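Local coordinates for protein tropomodulin TMD-1 (Caenorhabditis elegans, PDB 1PGV) that probably caps the pointed end of actin filaments and blocks their growth and shrinkage there, this chain being its C-terminal leucine-rich-repeat-like domain, at residues A[52-63]-A[75-86]. Residues are numbered along the deposited sequence; the frame is centred on the assembly and turned at random.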
ATOM      1  N   LYS A  52     -12.236  -2.185  13.682  1.00 39.00           N
ATOM      2  CA  LYS A  52     -12.537  -3.600  13.472  1.00 40.58           C
ATOM      3  C   LYS A  52     -14.038  -3.878  13.449  1.00 42.39           C
ATOM      4  O   LYS A  52     -14.472  -4.961  13.051  1.00 42.72           O
ATOM      5  CB  LYS A  52     -11.876  -4.432  14.571  1.00 40.45           C
ATOM      6  CG  LYS A  52     -10.364  -4.298  14.611  1.00 38.84           C
ATOM      7  CD  LYS A  52      -9.763  -5.056  15.779  1.00 39.93           C
ATOM      8  CE  LYS A  52      -8.246  -5.029  15.720  1.00 38.77           C
ATOM      9  NZ  LYS A  52      -7.614  -5.754  16.856  1.00 40.14           N
ATOM     10  N   ARG A  53     -14.820  -2.892  13.876  1.00 44.05           N
ATOM     11  CA  ARG A  53     -16.275  -3.000  13.926  1.00 46.12           C
ATOM     12  C   ARG A  53     -16.901  -3.035  12.535  1.00 46.31           C
ATOM     13  O   ARG A  53     -17.857  -3.771  12.292  1.00 46.60           O
ATOM     14  CB  ARG A  53     -16.857  -1.805  14.683  1.00 48.35           C
ATOM     15  CG  ARG A  53     -16.532  -0.476  14.013  1.00 51.54           C
ATOM     16  CD  ARG A  53     -17.633   0.554  14.200  1.00 53.39           C
ATOM     17  NE  ARG A  53     -17.434   1.702  13.316  1.00 55.63           N
ATOM     18  CZ  ARG A  53     -18.264   2.738  13.229  1.00 55.61           C
ATOM     19  NH1 ARG A  53     -19.359   2.777  13.977  1.00 56.31           N
ATOM     20  NH2 ARG A  53     -18.001   3.732  12.390  1.00 56.03           N
ATOM     21  N   VAL A  54     -16.363  -2.224  11.632  1.00 45.84           N
ATOM     22  CA  VAL A  54     -16.877  -2.136  10.273  1.00 45.58           C
ATOM     23  C   VAL A  54     -17.052  -3.501   9.624  1.00 45.67           C
ATOM     24  O   VAL A  54     -16.141  -4.333   9.644  1.00 45.26           O
ATOM     25  CB  VAL A  54     -15.947  -1.279   9.387  1.00 45.41           C
ATOM     26  CG1 VAL A  54     -16.551  -1.114   8.001  1.00 45.05           C
ATOM     27  CG2 VAL A  54     -15.720   0.077  10.038  1.00 45.85           C
ATOM     28  N   SER A  55     -18.230  -3.733   9.051  1.00 45.75           N
ATOM     29  CA  SER A  55     -18.498  -5.000   8.387  1.00 45.42           C
ATOM     30  C   SER A  55     -17.522  -5.117   7.227  1.00 45.38           C
ATOM     31  O   SER A  55     -17.140  -4.113   6.624  1.00 45.39           O
ATOM     32  CB  SER A  55     -19.938  -5.048   7.870  1.00 45.40           C
ATOM     33  OG  SER A  55     -20.148  -4.092   6.849  1.00 46.14           O
ATOM     34  N   LYS A  56     -17.121  -6.342   6.916  1.00 44.86           N
ATOM     35  CA  LYS A  56     -16.170  -6.568   5.840  1.00 44.44           C
ATOM     36  C   LYS A  56     -16.716  -6.196   4.470  1.00 43.94           C
ATOM     37  O   LYS A  56     -15.949  -5.915   3.548  1.00 43.72           O
ATOM     38  CB  LYS A  56     -15.708  -8.027   5.861  1.00 44.50           C
ATOM     39  CG  LYS A  56     -15.217  -8.474   7.234  1.00 44.89           C
ATOM     40  CD  LYS A  56     -14.228  -7.471   7.832  1.00 43.68           C
ATOM     41  CE  LYS A  56     -13.971  -7.753   9.306  1.00 44.58           C
ATOM     42  NZ  LYS A  56     -13.009  -6.792   9.919  1.00 42.67           N
ATOM     43  N   GLU A  57     -18.037  -6.190   4.327  1.00 43.20           N
ATOM     44  CA  GLU A  57     -18.631  -5.828   3.049  1.00 41.76           C
ATOM     45  C   GLU A  57     -18.460  -4.326   2.852  1.00 39.38           C
ATOM     46  O   GLU A  57     -18.302  -3.849   1.728  1.00 38.31           O
ATOM     47  CB  GLU A  57     -20.116  -6.195   3.017  1.00 44.55           C
ATOM     48  CG  GLU A  57     -20.736  -6.094   1.632  1.00 48.10           C
ATOM     49  CD  GLU A  57     -22.184  -6.546   1.609  1.00 51.13           C
ATOM     50  OE1 GLU A  57     -22.471  -7.651   2.124  1.00 52.65           O
ATOM     51  OE2 GLU A  57     -23.035  -5.802   1.072  1.00 53.14           O
ATOM     52  N   ARG A  58     -18.488  -3.586   3.957  1.00 37.98           N
ATOM     53  CA  ARG A  58     -18.316  -2.136   3.913  1.00 37.32           C
ATOM     54  C   ARG A  58     -16.860  -1.801   3.592  1.00 35.67           C
ATOM     55  O   ARG A  58     -16.575  -0.876   2.827  1.00 34.22           O
ATOM     56  CB  ARG A  58     -18.708  -1.510   5.254  1.00 38.89           C
ATOM     57  CG  ARG A  58     -20.206  -1.485   5.532  1.00 41.81           C
ATOM     58  CD  ARG A  58     -20.938  -0.504   4.624  1.00 43.72           C
ATOM     59  NE  ARG A  58     -20.964  -0.940   3.232  1.00 45.89           N
ATOM     60  CZ  ARG A  58     -21.513  -0.245   2.241  1.00 46.37           C
ATOM     61  NH1 ARG A  58     -22.083   0.927   2.488  1.00 46.11           N
ATOM     62  NH2 ARG A  58     -21.501  -0.725   1.004  1.00 46.08           N
ATOM     63  N   ILE A  59     -15.938  -2.551   4.184  1.00 34.96           N
ATOM     64  CA  ILE A  59     -14.523  -2.331   3.931  1.00 34.20           C
ATOM     65  C   ILE A  59     -14.263  -2.634   2.459  1.00 33.51           C
ATOM     66  O   ILE A  59     -13.520  -1.915   1.789  1.00 32.02           O
ATOM     67  CB  ILE A  59     -13.644  -3.229   4.825  1.00 35.72           C
ATOM     68  CG1 ILE A  59     -13.760  -2.764   6.279  1.00 36.87           C
ATOM     69  CG2 ILE A  59     -12.193  -3.187   4.353  1.00 36.83           C
ATOM     70  CD1 ILE A  59     -12.941  -3.565   7.261  1.00 38.26           C
ATOM     71  N   ARG A  60     -14.886  -3.695   1.952  1.00 32.39           N
ATOM     72  CA  ARG A  60     -14.722  -4.052   0.549  1.00 31.74           C
ATOM     73  C   ARG A  60     -15.290  -2.950  -0.339  1.00 29.69           C
ATOM     74  O   ARG A  60     -14.706  -2.612  -1.365  1.00 27.84           O
ATOM     75  CB  ARG A  60     -15.439  -5.367   0.231  1.00 35.11           C
ATOM     76  CG  ARG A  60     -14.722  -6.626   0.690  1.00 38.65           C
ATOM     77  CD  ARG A  60     -15.519  -7.860   0.268  1.00 42.83           C
ATOM     78  NE  ARG A  60     -14.787  -9.109   0.472  1.00 47.39           N
ATOM     79  CZ  ARG A  60     -15.269 -10.312   0.169  1.00 49.33           C
ATOM     80  NH1 ARG A  60     -16.484 -10.430  -0.352  1.00 50.51           N
ATOM     81  NH2 ARG A  60     -14.536 -11.399   0.376  1.00 49.96           N
ATOM     82  N   SER A  61     -16.432  -2.392   0.055  1.00 28.81           N
ATOM     83  CA  SER A  61     -17.055  -1.329  -0.727  1.00 27.12           C
ATOM     84  C   SER A  61     -16.226  -0.045  -0.669  1.00 26.52           C
ATOM     85  O   SER A  61     -16.180   0.720  -1.634  1.00 25.41           O
ATOM     86  CB  SER A  61     -18.481  -1.066  -0.231  1.00 28.37           C
ATOM     87  OG  SER A  61     -18.499  -0.779   1.155  0.50 29.76           O
ATOM     88  N   LEU A  62     -15.567   0.181   0.464  1.00 25.83           N
ATOM     89  CA  LEU A  62     -14.725   1.362   0.641  1.00 24.72           C
ATOM     90  C   LEU A  62     -13.533   1.277  -0.312  1.00 24.98           C
ATOM     91  O   LEU A  62     -13.226   2.229  -1.030  1.00 24.57           O
ATOM     92  CB  LEU A  62     -14.224   1.441   2.084  1.00 25.08           C
ATOM     93  CG  LEU A  62     -13.257   2.587   2.408  1.00 24.66           C
ATOM     94  CD1 LEU A  62     -13.965   3.933   2.225  1.00 24.95           C
ATOM     95  CD2 LEU A  62     -12.751   2.437   3.831  1.00 24.81           C
ATOM     96  N   ILE A  63     -12.863   0.127  -0.310  1.00 24.04           N
ATOM     97  CA  ILE A  63     -11.716  -0.091  -1.185  1.00 22.71           C
ATOM     98  C   ILE A  63     -12.129   0.093  -2.637  1.00 22.38           C
ATOM     99  O   ILE A  63     -11.444   0.756  -3.411  1.00 21.03           O
ATOM    100  CB  ILE A  63     -11.136  -1.515  -1.003  1.00 22.60           C
ATOM    101  CG1 ILE A  63     -10.490  -1.633   0.378  1.00 22.35           C
ATOM    102  CG2 ILE A  63     -10.133  -1.816  -2.107  1.00 22.35           C
ATOM    103  CD1 ILE A  63     -10.111  -3.048   0.778  1.00 22.57           C
ATOM    104  N   PHE A  75      -4.350   6.217   2.299  1.00 19.26           N
ATOM    105  CA  PHE A  75      -5.383   5.250   2.636  1.00 19.45           C
ATOM    106  C   PHE A  75      -4.789   4.319   3.681  1.00 18.93           C
ATOM    107  O   PHE A  75      -3.840   3.586   3.406  1.00 18.49           O
ATOM    108  CB  PHE A  75      -5.804   4.482   1.378  1.00 19.50           C
ATOM    109  CG  PHE A  75      -7.019   3.612   1.566  1.00 21.58           C
ATOM    110  CD1 PHE A  75      -7.931   3.869   2.586  1.00 23.50           C
ATOM    111  CD2 PHE A  75      -7.271   2.555   0.696  1.00 22.98           C
ATOM    112  CE1 PHE A  75      -9.078   3.087   2.735  1.00 24.20           C
ATOM    113  CE2 PHE A  75      -8.416   1.767   0.837  1.00 24.71           C
ATOM    114  CZ  PHE A  75      -9.319   2.037   1.858  1.00 25.52           C
ATOM    115  N   SER A  76      -5.330   4.371   4.896  1.00 20.32           N
ATOM    116  CA  SER A  76      -4.812   3.546   5.978  1.00 20.58           C
ATOM    117  C   SER A  76      -5.888   2.647   6.573  1.00 21.32           C
ATOM    118  O   SER A  76      -6.968   3.112   6.945  1.00 19.73           O
ATOM    119  CB  SER A  76      -4.218   4.436   7.072  1.00 21.68           C
ATOM    120  OG  SER A  76      -3.467   3.674   8.001  0.50 23.68           O
ATOM    121  N   LEU A  77      -5.579   1.355   6.649  1.00 21.52           N
ATOM    122  CA  LEU A  77      -6.497   0.360   7.197  1.00 23.70           C
ATOM    123  C   LEU A  77      -5.737  -0.516   8.180  1.00 23.11           C
ATOM    124  O   LEU A  77      -5.951  -1.730   8.238  1.00 24.55           O
ATOM    125  CB  LEU A  77      -7.060  -0.537   6.090  1.00 24.79           C
ATOM    126  CG  LEU A  77      -7.537   0.059   4.769  1.00 26.70           C
ATOM    127  CD1 LEU A  77      -6.332   0.445   3.917  1.00 26.19           C
ATOM    128  CD2 LEU A  77      -8.388  -0.974   4.032  1.00 26.90           C
ATOM    129  N   ALA A  78      -4.839   0.094   8.943  1.00 23.05           N
ATOM    130  CA  ALA A  78      -4.048  -0.642   9.915  1.00 23.48           C
ATOM    131  C   ALA A  78      -4.920  -1.168  11.046  1.00 23.92           C
ATOM    132  O   ALA A  78      -5.857  -0.505  11.485  1.00 23.42           O
ATOM    133  CB  ALA A  78      -2.948   0.248  10.485  1.00 22.85           C
ATOM    134  N   ASN A  79      -4.607  -2.372  11.506  1.00 24.11           N
ATOM    135  CA  ASN A  79      -5.339  -2.984  12.602  1.00 26.01           C
ATOM    136  C   ASN A  79      -6.857  -2.916  12.440  1.00 26.07           C
ATOM    137  O   ASN A  79      -7.560  -2.384  13.301  1.00 27.83           O
ATOM    138  CB  ASN A  79      -4.919  -2.325  13.916  1.00 26.50           C
ATOM    139  CG  ASN A  79      -5.435  -3.063  15.131  1.00 28.45           C
ATOM    140  OD1 ASN A  79      -5.312  -4.287  15.226  1.00 28.11           O
ATOM    141  ND2 ASN A  79      -6.001  -2.320  16.078  1.00 28.14           N
ATOM    142  N   THR A  80      -7.356  -3.446  11.327  1.00 24.90           N
ATOM    143  CA  THR A  80      -8.791  -3.477  11.064  1.00 24.56           C
ATOM    144  C   THR A  80      -9.232  -4.935  10.946  1.00 23.85           C
ATOM    145  O   THR A  80     -10.346  -5.223  10.514  1.00 25.15           O
ATOM    146  CB  THR A  80      -9.153  -2.751   9.757  1.00 25.09           C
ATOM    147  OG1 THR A  80      -8.339  -3.251   8.690  1.00 23.67           O
ATOM    148  CG2 THR A  80      -8.934  -1.247   9.904  1.00 24.34           C
ATOM    149  N   ALA A  81      -8.335  -5.840  11.324  1.00 24.50           N
ATOM    150  CA  ALA A  81      -8.599  -7.275  11.284  1.00 24.09           C
ATOM    151  C   ALA A  81      -9.045  -7.767   9.910  1.00 25.30           C
ATOM    152  O   ALA A  81      -9.880  -8.662   9.812  1.00 25.59           O
ATOM    153  CB  ALA A  81      -9.650  -7.640  12.337  1.00 24.49           C
ATOM    154  N   ILE A  82      -8.493  -7.188   8.846  1.00 24.92           N
ATOM    155  CA  ILE A  82      -8.861  -7.619   7.503  1.00 23.40           C
ATOM    156  C   ILE A  82      -7.961  -8.763   7.049  1.00 22.75           C
ATOM    157  O   ILE A  82      -6.832  -8.898   7.515  1.00 21.83           O
ATOM    158  CB  ILE A  82      -8.762  -6.467   6.482  1.00 23.97           C
ATOM    159  CG1 ILE A  82      -7.370  -5.832   6.539  1.00 22.42           C
ATOM    160  CG2 ILE A  82      -9.849  -5.436   6.761  1.00 24.90           C
ATOM    161  CD1 ILE A  82      -7.131  -4.797   5.456  1.00 24.02           C
ATOM    162  N   SER A  83      -8.481  -9.592   6.152  1.00 22.87           N
ATOM    163  CA  SER A  83      -7.732 -10.730   5.624  1.00 24.12           C
ATOM    164  C   SER A  83      -7.659 -10.606   4.108  1.00 23.04           C
ATOM    165  O   SER A  83      -8.164  -9.645   3.535  1.00 23.32           O
ATOM    166  CB  SER A  83      -8.418 -12.045   6.006  1.00 26.16           C
ATOM    167  OG  SER A  83      -9.633 -12.199   5.297  1.00 31.48           O
ATOM    168  N   ASP A  84      -7.036 -11.581   3.453  1.00 22.18           N
ATOM    169  CA  ASP A  84      -6.904 -11.539   2.003  1.00 23.92           C
ATOM    170  C   ASP A  84      -8.207 -11.288   1.252  1.00 25.49           C
ATOM    171  O   ASP A  84      -8.218 -10.572   0.252  1.00 25.48           O
ATOM    172  CB  ASP A  84      -6.274 -12.834   1.489  1.00 22.43           C
ATOM    173  CG  ASP A  84      -4.780 -12.886   1.719  1.00 22.68           C
ATOM    174  OD1 ASP A  84      -4.258 -12.041   2.483  1.00 23.18           O
ATOM    175  OD2 ASP A  84      -4.127 -13.777   1.135  1.00 20.61           O
ATOM    176  N   SER A  85      -9.302 -11.873   1.725  1.00 27.87           N
ATOM    177  CA  SER A  85     -10.581 -11.697   1.050  1.00 30.90           C
ATOM    178  C   SER A  85     -11.009 -10.231   0.958  1.00 31.48           C
ATOM    179  O   SER A  85     -11.517  -9.797  -0.076  1.00 31.52           O
ATOM    180  CB  SER A  85     -11.664 -12.536   1.742  1.00 32.55           C
ATOM    181  OG  SER A  85     -11.651 -12.346   3.144  1.00 38.54           O
ATOM    182  N   GLU A  86     -10.787  -9.464   2.020  1.00 30.33           N
ATOM    183  CA  GLU A  86     -11.161  -8.051   2.009  1.00 31.92           C
ATOM    184  C   GLU A  86     -10.113  -7.161   1.345  1.00 30.90           C
ATOM    185  O   GLU A  86     -10.452  -6.146   0.738  1.00 32.19           O
ATOM    186  CB  GLU A  86     -11.401  -7.531   3.434  1.00 32.70           C
ATOM    187  CG  GLU A  86     -12.567  -8.164   4.172  1.00 34.81           C
ATOM    188  CD  GLU A  86     -12.212  -9.502   4.785  1.00 36.51           C
ATOM    189  OE1 GLU A  86     -11.233  -9.559   5.560  1.00 36.29           O
ATOM    190  OE2 GLU A  86     -12.916 -10.493   4.498  1.00 35.12           O
TER
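Lys56 reaches from the first turn of helix 56-66 across the side chain of Glu86. Its CB lies 3.6 Å from Glu86 CG; Lys56 CG and CD then pass over Glu86 CG and CD. A bend at the second torsion (chi2 -49°) swings the chain toward the turn at Thr80 and Ala81, where NZ ends 3.1 Å from Thr80 O and 3.6 Å from Ala81 O. Glu86 itself folds back (chi2 81°) onto the start of its own helix: Ser83 N gives OE1 a bond of 2.8 Å at 163°, Ser83 OG meets OE1 from the same face, and Ser85 OG bonds to OE2 from above the carboxylate plane. With an alanine here, Ser83 N and the hydroxyls of Ser83 and Ser85 would probably lose their shared carboxylate, and a gap would open beside the methylenes of Lys56. One helical turn on, Arg60 sends a weak bond from NE to Ser85 O, while its guanidinium edge meets Ser85 CB. Further inside, Ile59 CD1 packs on Ile82 CG2 at 3.6 Å, and Leu62 CD2 and Ile63 CG1 touch the edge of the Phe75 ring, which carries Leu77 CD1 over one face. Helix 56-66 is the right-handed crossover between parallel strands 45-47 and 74-76, with Leu62 also touching Ile33 of helix 29-37, and Ile63 and Phe75 both meeting Leu90 of helix 90-96.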